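Local coordinates for thioredoxin domain-containing protein (Vibrio parahaemolyticus, PDB 2R5S), which is of unknown function; this tetratricopeptide-repeat part belongs to a thioredoxin-domain protein that may have protein-disulfide reductase activity, at residues V42-A47 and Y70-Y75; P92-L97 and N119-D124; E7-Q12 and Q30-E35. All coordinates share one frame; numbering follows the deposited sequence.

Interaction 1: residues V42-A47 and Y70-Y75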
loop_
_atom_site.group_PDB
_atom_site.type_symbol
_atom_site.label_atom_id
_atom_site.label_comp_id
_atom_site.label_asym_id
_atom_site.label_seq_id
_atom_site.Cartn_x
_atom_site.Cartn_y
_atom_site.Cartn_z
ATOM N N VAL A 42 1.913 19.555 6.693
ATOM C CA VAL A 42 0.791 18.646 6.511
ATOM C C VAL A 42 1.208 17.579 5.528
ATOM O O VAL A 42 0.938 16.383 5.768
ATOM C CB VAL A 42 -0.548 19.346 6.153
ATOM C CG1 VAL A 42 -1.637 18.330 5.926
ATOM C CG2 VAL A 42 -0.989 20.190 7.312
ATOM N N LYS A 43 1.921 17.977 4.475
ATOM C CA LYS A 43 2.622 17.043 3.607
ATOM C C LYS A 43 3.510 16.058 4.277
ATOM O O LYS A 43 3.438 14.909 3.969
ATOM C CB LYS A 43 3.488 17.784 2.554
ATOM C CG LYS A 43 2.602 18.452 1.488
ATOM C CD LYS A 43 3.559 19.125 0.436
ATOM C CE LYS A 43 2.790 19.544 -0.823
ATOM N NZ LYS A 43 3.807 20.272 -1.713
ATOM N N LEU A 44 4.348 16.478 5.183
ATOM C CA LEU A 44 5.159 15.493 5.897
ATOM C C LEU A 44 4.249 14.486 6.604
ATOM O O LEU A 44 4.341 13.319 6.364
ATOM C CB LEU A 44 6.099 16.187 6.902
ATOM C CG LEU A 44 7.441 16.809 6.482
ATOM C CD1 LEU A 44 7.830 16.503 5.036
ATOM C CD2 LEU A 44 7.558 18.278 6.822
ATOM N N ALA A 45 3.390 14.941 7.497
ATOM C CA ALA A 45 2.275 14.130 8.096
ATOM C C ALA A 45 1.683 13.097 7.118
ATOM O O ALA A 45 1.592 11.917 7.422
ATOM C CB ALA A 45 1.117 15.094 8.575
ATOM N N LYS A 46 1.247 13.573 5.958
ATOM C CA LYS A 46 0.557 12.740 4.968
ATOM C C LYS A 46 1.556 11.691 4.427
ATOM O O LYS A 46 1.228 10.489 4.345
ATOM C CB LYS A 46 -0.058 13.624 3.857
ATOM C CG LYS A 46 -0.611 12.838 2.672
ATOM C CD LYS A 46 -1.494 13.709 1.718
ATOM C CE LYS A 46 -2.260 12.909 0.684
ATOM N NZ LYS A 46 -2.659 13.710 -0.617
ATOM N N ALA A 47 2.805 12.119 4.186
ATOM C CA ALA A 47 3.881 11.223 3.741
ATOM C C ALA A 47 4.116 10.126 4.739
ATOM O O ALA A 47 4.225 8.996 4.351
ATOM C CB ALA A 47 5.112 11.973 3.529
ATOM N N TYR A 70 11.351 22.919 4.288
ATOM C CA TYR A 70 10.730 21.840 5.064
ATOM C C TYR A 70 11.465 20.514 5.111
ATOM O O TYR A 70 10.981 19.567 5.765
ATOM C CB TYR A 70 9.321 21.584 4.596
ATOM C CG TYR A 70 8.300 22.608 5.035
ATOM C CD1 TYR A 70 7.838 22.646 6.363
ATOM C CD2 TYR A 70 7.805 23.545 4.127
ATOM C CE1 TYR A 70 6.912 23.576 6.778
ATOM C CE2 TYR A 70 6.862 24.475 4.516
ATOM C CZ TYR A 70 6.406 24.458 5.837
ATOM O OH TYR A 70 5.455 25.372 6.214
ATOM N N GLN A 71 12.596 20.457 4.410
ATOM C CA GLN A 71 13.486 19.289 4.344
ATOM C C GLN A 71 14.189 19.084 5.652
ATOM O O GLN A 71 15.412 19.211 5.824
ATOM C CB GLN A 71 14.419 19.319 3.121
ATOM C CG GLN A 71 13.575 18.982 1.829
ATOM C CD GLN A 71 14.361 19.071 0.537
ATOM O OE1 GLN A 71 15.606 19.119 0.544
ATOM N NE2 GLN A 71 13.638 19.111 -0.584
ATOM N N ASP A 72 13.304 18.728 6.543
ATOM C CA ASP A 72 13.424 18.505 7.946
ATOM C C ASP A 72 14.182 17.270 8.334
ATOM O O ASP A 72 14.417 16.373 7.519
ATOM C CB ASP A 72 11.988 18.102 8.340
ATOM C CG ASP A 72 11.528 18.777 9.520
ATOM O OD1 ASP A 72 12.314 19.567 10.088
ATOM O OD2 ASP A 72 10.371 18.532 9.875
ATOM N N ASN A 73 14.390 17.178 9.630
ATOM C CA ASN A 73 14.840 15.954 10.254
ATOM C C ASN A 73 13.824 14.849 9.989
ATOM O O ASN A 73 14.175 13.702 9.722
ATOM C CB ASN A 73 14.938 16.157 11.772
ATOM C CG ASN A 73 16.210 15.608 12.362
ATOM O OD1 ASN A 73 16.698 16.126 13.367
ATOM N ND2 ASN A 73 16.765 14.570 11.746
ATOM N N SER A 74 12.555 15.182 10.052
ATOM C CA SER A 74 11.571 14.162 9.902
ATOM C C SER A 74 11.510 13.773 8.408
ATOM O O SER A 74 11.448 12.613 8.094
ATOM C CB SER A 74 10.240 14.611 10.488
ATOM O OG SER A 74 9.735 15.738 9.799
ATOM N N TYR A 75 11.612 14.727 7.507
ATOM C CA TYR A 75 11.637 14.480 6.058
ATOM C C TYR A 75 12.822 13.571 5.730
ATOM O O TYR A 75 12.634 12.548 5.089
ATOM C CB TYR A 75 11.831 15.797 5.343
ATOM C CG TYR A 75 12.242 15.690 3.889
ATOM C CD1 TYR A 75 11.297 15.511 2.879
ATOM C CD2 TYR A 75 13.570 15.767 3.533
ATOM C CE1 TYR A 75 11.692 15.389 1.537
ATOM C CE2 TYR A 75 13.956 15.650 2.240
ATOM C CZ TYR A 75 13.011 15.485 1.242
ATOM O OH TYR A 75 13.446 15.399 -0.072
#

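Interaction 2: residues P92-L97 and N119-D124. With EDO (1,2-ethanediol), chain E.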
loop_
_atom_site.group_PDB
_atom_site.type_symbol
_atom_site.label_atom_id
_atom_site.label_comp_id
_atom_site.label_asym_id
_atom_site.label_seq_id
_atom_site.Cartn_x
_atom_site.Cartn_y
_atom_site.Cartn_z
ATOM N N PRO A 92 16.667 -11.401 -3.641
ATOM C CA PRO A 92 16.907 -12.594 -4.455
ATOM C C PRO A 92 15.718 -13.521 -4.323
ATOM O O PRO A 92 15.255 -14.084 -5.320
ATOM C CB PRO A 92 18.206 -13.207 -3.877
ATOM C CG PRO A 92 18.516 -12.461 -2.623
ATOM C CD PRO A 92 17.766 -11.144 -2.687
ATOM N N GLU A 93 15.170 -13.609 -3.113
ATOM C CA GLU A 93 14.021 -14.454 -2.884
ATOM C C GLU A 93 12.910 -14.126 -3.855
ATOM O O GLU A 93 12.393 -15.010 -4.504
ATOM C CB GLU A 93 13.488 -14.325 -1.459
ATOM C CG GLU A 93 12.589 -15.489 -1.107
ATOM C CD GLU A 93 13.370 -16.827 -1.159
ATOM O OE1 GLU A 93 14.541 -16.878 -0.669
ATOM O OE2 GLU A 93 12.813 -17.825 -1.687
ATOM N N LEU A 94 12.562 -12.850 -3.973
ATOM C CA LEU A 94 11.418 -12.478 -4.822
ATOM C C LEU A 94 11.680 -12.897 -6.221
ATOM O O LEU A 94 10.803 -13.497 -6.863
ATOM C CB LEU A 94 11.114 -10.976 -4.750
ATOM C CG LEU A 94 10.535 -10.609 -3.377
ATOM C CD1 LEU A 94 10.617 -9.103 -3.193
ATOM C CD2 LEU A 94 9.100 -11.126 -3.203
ATOM N N LYS A 95 12.889 -12.581 -6.674
ATOM C CA LYS A 95 13.422 -12.987 -7.970
ATOM C C LYS A 95 13.213 -14.478 -8.291
ATOM O O LYS A 95 12.628 -14.811 -9.338
ATOM C CB LYS A 95 14.919 -12.629 -8.066
ATOM C CG LYS A 95 15.234 -11.747 -9.272
ATOM C CD LYS A 95 14.304 -10.500 -9.255
ATOM C CE LYS A 95 13.764 -10.045 -10.674
ATOM N NZ LYS A 95 12.569 -10.805 -11.255
ATOM N N ARG A 96 13.678 -15.362 -7.397
ATOM C CA ARG A 96 13.524 -16.799 -7.612
ATOM C C ARG A 96 12.064 -17.286 -7.720
ATOM O O ARG A 96 11.724 -18.015 -8.650
ATOM C CB ARG A 96 14.310 -17.613 -6.589
ATOM C CG ARG A 96 13.910 -17.495 -5.149
ATOM C CD ARG A 96 14.551 -18.646 -4.299
ATOM N NE ARG A 96 13.941 -19.941 -4.540
ATOM C CZ ARG A 96 12.790 -20.363 -3.997
ATOM N NH1 ARG A 96 12.305 -21.554 -4.310
ATOM N NH2 ARG A 96 12.099 -19.617 -3.142
ATOM N N LEU A 97 11.205 -16.869 -6.797
ATOM C CA LEU A 97 9.793 -17.228 -6.841
ATOM C C LEU A 97 9.140 -16.731 -8.173
ATOM O O LEU A 97 8.352 -17.464 -8.812
ATOM C CB LEU A 97 9.112 -16.710 -5.600
ATOM C CG LEU A 97 8.940 -17.515 -4.275
ATOM C CD1 LEU A 97 9.745 -18.767 -4.108
ATOM C CD2 LEU A 97 9.153 -16.625 -3.081
ATOM N N ASN A 119 3.301 -8.948 -0.821
ATOM C CA ASN A 119 2.617 -8.137 0.149
ATOM C C ASN A 119 3.534 -7.761 1.295
ATOM O O ASN A 119 3.427 -6.663 1.867
ATOM C CB ASN A 119 1.386 -8.868 0.646
ATOM C CG ASN A 119 0.812 -8.238 1.881
ATOM O OD1 ASN A 119 1.036 -8.723 2.994
ATOM N ND2 ASN A 119 0.088 -7.144 1.708
ATOM N N GLN A 120 4.460 -8.656 1.626
ATOM C CA GLN A 120 5.274 -8.425 2.787
ATOM C C GLN A 120 6.223 -7.270 2.580
ATOM O O GLN A 120 6.698 -6.710 3.542
ATOM C CB GLN A 120 5.965 -9.716 3.254
ATOM C CG GLN A 120 4.903 -10.773 3.553
ATOM C CD GLN A 120 5.198 -11.739 4.714
ATOM O OE1 GLN A 120 6.345 -12.166 4.943
ATOM N NE2 GLN A 120 4.115 -12.163 5.396
ATOM N N VAL A 121 6.491 -6.918 1.321
ATOM C CA VAL A 121 7.388 -5.788 0.996
ATOM C C VAL A 121 6.635 -4.597 0.320
ATOM O O VAL A 121 7.270 -3.694 -0.260
ATOM C CB VAL A 121 8.566 -6.221 0.108
ATOM C CG1 VAL A 121 9.499 -7.200 0.823
ATOM C CG2 VAL A 121 8.068 -6.768 -1.219
ATOM N N GLY A 122 5.296 -4.591 0.388
ATOM C CA GLY A 122 4.539 -3.454 -0.117
ATOM C C GLY A 122 4.415 -3.502 -1.620
ATOM O O GLY A 122 4.055 -2.509 -2.230
ATOM N N ARG A 123 4.694 -4.655 -2.231
ATOM C CA ARG A 123 4.433 -4.840 -3.665
ATOM C C ARG A 123 2.987 -5.355 -3.877
ATOM O O ARG A 123 2.767 -6.389 -4.516
ATOM C CB ARG A 123 5.513 -5.740 -4.321
ATOM C CG ARG A 123 6.781 -4.991 -4.591
ATOM C CD ARG A 123 7.880 -5.925 -5.021
ATOM N NE ARG A 123 7.723 -6.327 -6.429
ATOM C CZ ARG A 123 8.645 -6.997 -7.103
ATOM N NH1 ARG A 123 8.412 -7.319 -8.358
ATOM N NH2 ARG A 123 9.789 -7.341 -6.517
ATOM N N ASP A 124 2.011 -4.604 -3.335
ATOM C CA ASP A 124 0.641 -5.088 -3.221
ATOM C C ASP A 124 -0.117 -4.985 -4.479
ATOM O O ASP A 124 -0.992 -5.775 -4.677
ATOM C CB ASP A 124 -0.132 -4.377 -2.120
ATOM C CG ASP A 124 0.527 -4.538 -0.778
ATOM O OD1 ASP A 124 0.786 -5.698 -0.384
ATOM O OD2 ASP A 124 0.817 -3.502 -0.138
HETATM C C1 EDO E . 9.705 -3.419 3.046
HETATM O O1 EDO E . 9.761 -3.365 1.593
HETATM C C2 EDO E . 10.286 -4.744 3.529
HETATM O O2 EDO E . 9.598 -5.275 4.663
#

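Interaction 3: residues E7-Q12 and Q30-E35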
loop_
_atom_site.group_PDB
_atom_site.type_symbol
_atom_site.label_atom_id
_atom_site.label_comp_id
_atom_site.label_asym_id
_atom_site.label_seq_id
_atom_site.Cartn_x
_atom_site.Cartn_y
_atom_site.Cartn_z
ATOM N N GLU A 7 -8.567 24.382 12.015
ATOM C CA GLU A 7 -7.863 24.530 13.311
ATOM C C GLU A 7 -7.861 23.313 14.270
ATOM O O GLU A 7 -6.814 22.963 14.850
ATOM C CB GLU A 7 -8.443 25.768 14.033
ATOM C CG GLU A 7 -8.238 25.796 15.560
ATOM C CD GLU A 7 -8.860 27.011 16.224
ATOM O OE1 GLU A 7 -8.120 27.741 16.933
ATOM O OE2 GLU A 7 -10.085 27.232 16.057
ATOM N N GLN A 8 -9.051 22.728 14.440
ATOM C CA GLN A 8 -9.340 21.566 15.285
ATOM C C GLN A 8 -9.034 20.268 14.553
ATOM O O GLN A 8 -8.396 19.357 15.120
ATOM C CB GLN A 8 -10.825 21.562 15.649
ATOM C CG GLN A 8 -11.111 21.159 17.067
ATOM C CD GLN A 8 -10.737 22.256 18.027
ATOM O OE1 GLN A 8 -9.580 22.363 18.455
ATOM N NE2 GLN A 8 -11.710 23.094 18.364
ATOM N N LEU A 9 -9.529 20.180 13.310
ATOM C CA LEU A 9 -9.141 19.123 12.375
ATOM C C LEU A 9 -7.661 18.814 12.470
ATOM O O LEU A 9 -7.275 17.653 12.576
ATOM C CB LEU A 9 -9.502 19.495 10.928
ATOM C CG LEU A 9 -10.972 19.369 10.546
ATOM C CD1 LEU A 9 -11.132 19.655 9.069
ATOM C CD2 LEU A 9 -11.534 17.972 10.899
ATOM N N LEU A 10 -6.844 19.868 12.435
ATOM C CA LEU A 10 -5.392 19.735 12.550
ATOM C C LEU A 10 -4.979 19.072 13.843
ATOM O O LEU A 10 -3.981 18.367 13.844
ATOM C CB LEU A 10 -4.672 21.083 12.402
ATOM C CG LEU A 10 -4.456 21.612 10.982
ATOM C CD1 LEU A 10 -3.539 22.817 10.984
ATOM C CD2 LEU A 10 -3.829 20.553 10.155
ATOM N N LYS A 11 -5.722 19.291 14.934
ATOM C CA LYS A 11 -5.434 18.577 16.205
ATOM C C LYS A 11 -5.992 17.166 16.196
ATOM O O LYS A 11 -5.456 16.280 16.846
ATOM C CB LYS A 11 -5.903 19.337 17.473
ATOM C CG LYS A 11 -5.035 18.994 18.703
ATOM C CD LYS A 11 -5.285 19.906 19.955
ATOM C CE LYS A 11 -4.818 19.221 21.251
ATOM N NZ LYS A 11 -4.327 20.132 22.356
ATOM N N GLN A 12 -7.069 16.967 15.446
ATOM C CA GLN A 12 -7.536 15.611 15.114
ATOM C C GLN A 12 -6.425 14.831 14.416
ATOM O O GLN A 12 -6.079 13.758 14.886
ATOM C CB GLN A 12 -8.830 15.625 14.280
ATOM C CG GLN A 12 -10.074 15.315 15.046
ATOM C CD GLN A 12 -10.283 13.808 15.200
ATOM O OE1 GLN A 12 -10.014 13.228 16.272
ATOM N NE2 GLN A 12 -10.766 13.157 14.122
ATOM N N GLN A 30 -7.480 14.627 3.977
ATOM C CA GLN A 30 -8.048 14.889 2.661
ATOM C C GLN A 30 -9.298 15.757 2.843
ATOM O O GLN A 30 -9.787 16.297 1.909
ATOM C CB GLN A 30 -8.176 13.645 1.713
ATOM C CG GLN A 30 -8.787 12.307 2.281
ATOM C CD GLN A 30 -10.281 12.048 1.920
ATOM O OE1 GLN A 30 -10.981 11.324 2.649
ATOM N NE2 GLN A 30 -10.768 12.637 0.804
ATOM N N THR A 31 -9.744 15.962 4.078
ATOM C CA THR A 31 -10.867 16.865 4.286
ATOM C C THR A 31 -10.484 18.319 4.542
ATOM O O THR A 31 -11.363 19.163 4.504
ATOM C CB THR A 31 -11.870 16.406 5.401
ATOM O OG1 THR A 31 -11.445 16.926 6.673
ATOM C CG2 THR A 31 -11.988 14.885 5.440
ATOM N N LEU A 32 -9.205 18.622 4.809
ATOM C CA LEU A 32 -8.772 20.025 4.966
ATOM C C LEU A 32 -8.888 20.799 3.634
ATOM O O LEU A 32 -9.010 20.196 2.551
ATOM C CB LEU A 32 -7.333 20.129 5.498
ATOM C CG LEU A 32 -6.898 19.285 6.711
ATOM C CD1 LEU A 32 -5.437 19.052 6.690
ATOM C CD2 LEU A 32 -7.275 19.849 8.041
ATOM N N SER A 33 -8.835 22.122 3.713
ATOM C CA SER A 33 -8.722 22.956 2.505
ATOM C C SER A 33 -7.523 22.487 1.651
ATOM O O SER A 33 -6.579 21.851 2.194
ATOM C CB SER A 33 -8.542 24.422 2.918
ATOM O OG SER A 33 -7.644 24.516 4.049
ATOM N N ASP A 34 -7.527 22.797 0.346
ATOM C CA ASP A 34 -6.384 22.412 -0.503
ATOM C C ASP A 34 -5.161 23.193 -0.091
ATOM O O ASP A 34 -4.071 22.623 0.050
ATOM C CB ASP A 34 -6.616 22.687 -1.953
ATOM C CG ASP A 34 -7.796 21.919 -2.531
ATOM O OD1 ASP A 34 -8.456 22.526 -3.429
ATOM O OD2 ASP A 34 -8.034 20.743 -2.105
ATOM N N GLU A 35 -5.340 24.503 0.089
ATOM C CA GLU A 35 -4.314 25.336 0.709
ATOM C C GLU A 35 -3.649 24.615 1.930
ATOM O O GLU A 35 -2.432 24.463 1.959
ATOM C CB GLU A 35 -4.866 26.706 1.125
ATOM C CG GLU A 35 -5.491 27.555 -0.021
ATOM C CD GLU A 35 -7.031 27.504 -0.027
ATOM O OE1 GLU A 35 -7.620 26.857 0.879
ATOM O OE2 GLU A 35 -7.645 28.127 -0.926
#

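Interaction 1: residues V42-A47 and Y70-Y75
In the tetratricopeptide-repeat part of the chain, Leu44 of helix 40-52 fits its branched end into the turn leading into helix 73-88, where it meets Tyr70, Asp72, Ser74 and Tyr75. The two methyl groups divide the work. Leu44 CD2 lies 3.8 Å from the backbone oxygen Tyr70 O and 4.4 Å from Tyr70 CB, while Leu44 CD1 sits 4.1 Å from Tyr75 CB, at the edge of the Tyr75 ring and near its plane. CG of Tyr75 is anti to the backbone N (chi1 165°), which carries the ring off from Leu44; one ring face instead receives CG of Gln71, 3.4 Å above the plane. Asp72 stands at the N-cap position, but its side chain caps no backbone NH. Ser74 OG donates to Asp72 OD2 over 2.9 Å, reaching it from above the carboxylate plane, 40° out. Ile66 also packs on Leu44 and Tyr75 from the preceding loop. Leucine suits the place because its two methyls can touch the carbonyl and a CB separately without needing a polar partner. The contact across the segments is therefore purely van der Waals, and the Ser74-Asp72 bond, internal to segment 70-75, probably steadies the start of helix 73-88.

Interaction 2: residues P92-L97 and N119-D124
Leu94 and Val121 run past each other in opposite directions and meet through single methyls, Leu94 CD1 and Val121 CG2, 4.0 Å apart. The same Leu94 CD1 also lies 3.9 Å from Arg123 NH2, approaching the guanidinium obliquely while the two side chains again run counter to one another. Leucine suits this place because one terminal methyl can serve both neighbours, and Gln117 and Tyr118 of helix 108-120 pack on the same side chain. Val121 is forked across two surroundings: CG2, set between the backbone N and the carbonyl carbon, faces Leu94, whereas CG1 is 3.7 Å from C2 of a bound ethanediol, probably a crystallisation additive.

Between these contacts the backbone ends helix 108-120 in a Schellman motif. Gly122, at positive phi, is its C-prime residue; Gly122 N bonds to Asn119 O at 3.2 Å and Arg123 N to Tyr118 O. Glycine adopts this conformation readily because it has no CB. Within this tetratricopeptide-repeat region the turn leads straight on to helix 124-135, and Asn119 ND2 spans it with a 2.6 Å bond to Asp124 OD1, which lies 27° out of the Asn119 amide plane and is met from above its own carboxylate plane.

Arg123 bends at chi3 (78°), and its guanidinium has several partners: NH2 bonds to Ala89 O, NE pairs with Glu126 and NH1 with Glu98. Glu98 also pairs with Lys95 NZ, 6.2 Å from Arg123 NH1, and probably eases the repulsion between these like charges.

Interaction 3: residues E7-Q12 and Q30-E35
No flat group takes part where Leu9 and Leu10 meet Thr31 and Leu32; the surfaces that touch are aliphatic branches and one threonine hydroxyl, with no ring or amide face to cover. Leu9 and Leu32 slide past each other in opposite directions, and Leu32 CD2 lies alongside its partner, 3.7 Å from Leu9 CB at the base and 4.0 Å from Leu9 CD1 at the tip. Leu10 instead meets Leu32 at about a right angle, its CD2 4.1 Å from each of the two methyls Leu32 CD1 and Leu32 CD2. Thr31 comes across the end of Leu9, with Thr31 OG1 3.6 Å from Leu9 CD1. With OG1 placed between the backbone N and the carbonyl carbon (chi1 89°), the Thr31 hydroxyl bonds to Val28 O of helix 22-30 while still bordering that methyl. Leucine suits these places because its forked end offers two methyls to neighbours, whether from helix 9-18 or from the loop. Ser33, at the N-cap of helix 34-37, bonds to Asp6 and weakly to Leu36 N. The start of helix 9-18 thus packs on the loop just after helix 22-30, as in the antiparallel helical hairpins from which tetratricopeptide-like repeats are built.

Overall arrangement
Interactions 1 and 3 adjoin on one side of the chain: Val42, within segment 42-47, packs on Leu32 and Leu10, so helix 40-52 is shared between them. Their centres are 16 Å apart. Interaction 2 lies across the chain's centre from interaction 3, with centres 36 Å apart, and belongs to the other repeat range; the long helix 73-88 leads from interaction 1 toward it. Interaction 1 is a surface contact, whereas the other two are partly buried. All three rest on leucine methyls. They differ in what borders the leucine: a turn with polar side chains in interaction 1, a charged guanidinium in interaction 2, and chiefly other aliphatic groups near the N-terminus in interaction 3.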